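Local coordinates for hypothetical protein BACOVA_04980 (Bacteroides ovatus, PDB 3UFI) that is probably a fimbrial (pilus) subunit of the fimbrillin family, with a likely part in cell adhesion, at residues A100-Q105 / D136-Q141. Numbering follows the deposited sequence.
Sequences AYYPYQ and DFLFAQ
Tyr102 and Leu138 form a hydrogen-bonded antiparallel pair whose side chains lie alongside each other, Tyr102 CD1 coming 3.7 Å from Leu138 CG. Chi1 of 165° sets Tyr102 CG anti to the backbone N, beside the carbonyl carbon; the ring edge meets Asp136 O, which lies in the ring plane 3.4 Å from Tyr102 CD1. Pro103, joined through a cis peptide bond, sets its CB over the ring centre, 3.8 Å above the plane. An alanine in place of Tyr102 would probably open a gap beside Leu138 CG and under Pro103, and leave Asp136 O without its aromatic edge. Pro103 also crosses Phe137 at about a right angle, Pro103 CD resting 3.5 Å from Phe137 CD1. Tyr102 O takes the N-H of Leu138 in a nearly straight bond (168°) and also receives a CA-H...O contact from Phe137 CA. Ala100 and Ala140 exchange two backbone hydrogen bonds, and the non-hydrogen-bonded pair Tyr101–Phe139 sits between this pair and Tyr102–Leu138. Tyr101 OH accepts the N-H of Gln105 and hydrogen-bonds Asn65 OD1, tying the residues after strand 95-102 to Asn65 and to Tyr101. Strand 95-102 runs between 138-146 and 43-51, antiparallel to both; Phe155 of strand 150-156 packs on Ala100, Leu138 and Ala140, while Phe190 of strand 189-191 touches Tyr101 and Phe139 and stacks on Phe137.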
loop_
_atom_site.group_PDB
_atom_site.type_symbol
_atom_site.label_atom_id
_atom_site.label_comp_id
_atom_site.label_asym_id
_atom_site.label_seq_id
_atom_site.Cartn_x
_atom_site.Cartn_y
_atom_site.Cartn_z
ATOM N N ALA A 100 13.253 2.747 1.932
ATOM C CA ALA A 100 12.812 1.414 1.574
ATOM C C ALA A 100 11.375 1.476 1.097
ATOM O O ALA A 100 10.656 2.410 1.439
ATOM C CB ALA A 100 12.973 0.456 2.755
ATOM N N TYR A 101 10.967 0.512 0.260
ATOM C CA TYR A 101 9.591 0.492 -0.229
ATOM C C TYR A 101 9.157 -0.940 -0.437
ATOM O O TYR A 101 9.983 -1.824 -0.569
ATOM C CB TYR A 101 9.453 1.313 -1.532
ATOM C CG TYR A 101 9.988 0.563 -2.729
ATOM C CD1 TYR A 101 11.350 0.575 -3.033
ATOM C CD2 TYR A 101 9.151 -0.238 -3.506
ATOM C CE1 TYR A 101 11.857 -0.165 -4.093
ATOM C CE2 TYR A 101 9.654 -0.992 -4.566
ATOM C CZ TYR A 101 11.008 -0.953 -4.854
ATOM O OH TYR A 101 11.513 -1.698 -5.893
ATOM N N TYR A 102 7.857 -1.150 -0.478
ATOM C CA TYR A 102 7.194 -2.421 -0.744
ATOM C C TYR A 102 6.076 -2.143 -1.758
ATOM O O TYR A 102 5.475 -1.084 -1.652
ATOM C CB TYR A 102 6.625 -3.010 0.578
ATOM C CG TYR A 102 5.614 -4.122 0.371
ATOM C CD1 TYR A 102 4.271 -3.836 0.105
ATOM C CD2 TYR A 102 6.006 -5.463 0.388
ATOM C CE1 TYR A 102 3.355 -4.850 -0.170
ATOM C CE2 TYR A 102 5.093 -6.485 0.116
ATOM C CZ TYR A 102 3.776 -6.171 -0.174
ATOM O OH TYR A 102 2.866 -7.166 -0.411
ATOM N N PRO A 103 5.691 -3.058 -2.679
ATOM C CA PRO A 103 6.338 -4.340 -3.021
ATOM C C PRO A 103 7.524 -4.116 -3.956
ATOM O O PRO A 103 7.443 -3.329 -4.920
ATOM C CB PRO A 103 5.213 -5.140 -3.720
ATOM C CG PRO A 103 4.109 -4.149 -4.057
ATOM C CD PRO A 103 4.552 -2.777 -3.581
ATOM N N TYR A 104 8.619 -4.847 -3.706
ATOM C CA TYR A 104 9.796 -4.764 -4.563
ATOM C C TYR A 104 9.487 -5.026 -6.034
ATOM O O TYR A 104 8.724 -5.930 -6.369
ATOM C CB TYR A 104 10.849 -5.807 -4.141
ATOM C CG TYR A 104 12.148 -5.664 -4.908
ATOM C CD1 TYR A 104 13.103 -4.734 -4.521
ATOM C CD2 TYR A 104 12.410 -6.443 -6.043
ATOM C CE1 TYR A 104 14.296 -4.583 -5.222
ATOM C CE2 TYR A 104 13.596 -6.287 -6.765
ATOM C CZ TYR A 104 14.551 -5.377 -6.322
ATOM O OH TYR A 104 15.730 -5.171 -6.969
ATOM N N GLN A 105 10.169 -4.299 -6.906
ATOM C CA GLN A 105 10.215 -4.600 -8.328
ATOM C C GLN A 105 11.549 -4.095 -8.863
ATOM O O GLN A 105 12.205 -3.273 -8.225
ATOM C CB GLN A 105 9.013 -4.051 -9.106
ATOM C CG GLN A 105 8.979 -2.547 -9.288
ATOM C CD GLN A 105 7.917 -2.196 -10.297
ATOM O OE1 GLN A 105 8.187 -1.915 -11.469
ATOM N NE2 GLN A 105 6.682 -2.227 -9.856
ATOM N N ASP A 136 -0.488 -2.203 -2.711
ATOM C CA ASP A 136 -0.426 -1.602 -1.380
ATOM C C ASP A 136 0.985 -1.093 -1.115
ATOM O O ASP A 136 1.726 -1.680 -0.334
ATOM C CB ASP A 136 -0.866 -2.622 -0.322
ATOM C CG ASP A 136 -1.151 -2.062 1.064
ATOM O OD1 ASP A 136 -1.169 -0.796 1.221
ATOM O OD2 ASP A 136 -1.395 -2.869 1.982
ATOM N N PHE A 137 1.347 0.011 -1.780
ATOM C CA PHE A 137 2.666 0.614 -1.728
ATOM C C PHE A 137 2.981 1.206 -0.370
ATOM O O PHE A 137 2.191 1.981 0.190
ATOM C CB PHE A 137 2.839 1.662 -2.825
ATOM C CG PHE A 137 2.777 1.091 -4.221
ATOM C CD1 PHE A 137 3.873 0.427 -4.770
ATOM C CD2 PHE A 137 1.655 1.288 -5.022
ATOM C CE1 PHE A 137 3.830 -0.077 -6.069
ATOM C CE2 PHE A 137 1.618 0.800 -6.334
ATOM C CZ PHE A 137 2.703 0.118 -6.843
ATOM N N LEU A 138 4.144 0.783 0.172
ATOM C CA LEU A 138 4.664 1.205 1.470
ATOM C C LEU A 138 5.950 1.939 1.272
ATOM O O LEU A 138 6.680 1.618 0.349
ATOM C CB LEU A 138 4.909 0.004 2.419
ATOM C CG LEU A 138 3.824 -1.065 2.576
ATOM C CD1 LEU A 138 4.260 -2.120 3.569
ATOM C CD2 LEU A 138 2.532 -0.477 3.050
ATOM N N PHE A 139 6.242 2.926 2.126
ATOM C CA PHE A 139 7.508 3.641 2.048
ATOM C C PHE A 139 8.052 3.876 3.438
ATOM O O PHE A 139 7.283 4.099 4.369
ATOM C CB PHE A 139 7.350 4.975 1.299
ATOM C CG PHE A 139 8.582 5.862 1.307
ATOM C CD1 PHE A 139 9.602 5.675 0.375
ATOM C CD2 PHE A 139 8.733 6.868 2.266
ATOM C CE1 PHE A 139 10.740 6.490 0.388
ATOM C CE2 PHE A 139 9.865 7.681 2.276
ATOM C CZ PHE A 139 10.864 7.487 1.339
ATOM N N ALA A 140 9.392 3.880 3.574
ATOM C CA ALA A 140 10.060 4.194 4.841
ATOM C C ALA A 140 11.342 4.940 4.568
ATOM O O ALA A 140 11.958 4.756 3.532
ATOM C CB ALA A 140 10.359 2.920 5.623
ATOM N N GLN A 141 11.721 5.807 5.469
ATOM C CA GLN A 141 13.011 6.473 5.398
ATOM C C GLN A 141 13.602 6.457 6.795
ATOM O O GLN A 141 12.924 6.830 7.752
ATOM C CB GLN A 141 12.945 7.884 4.805
ATOM C CG GLN A 141 14.331 8.534 4.826
ATOM C CD GLN A 141 14.359 9.907 4.238
ATOM O OE1 GLN A 141 14.110 10.908 4.921
ATOM N NE2 GLN A 141 14.709 9.978 2.967
#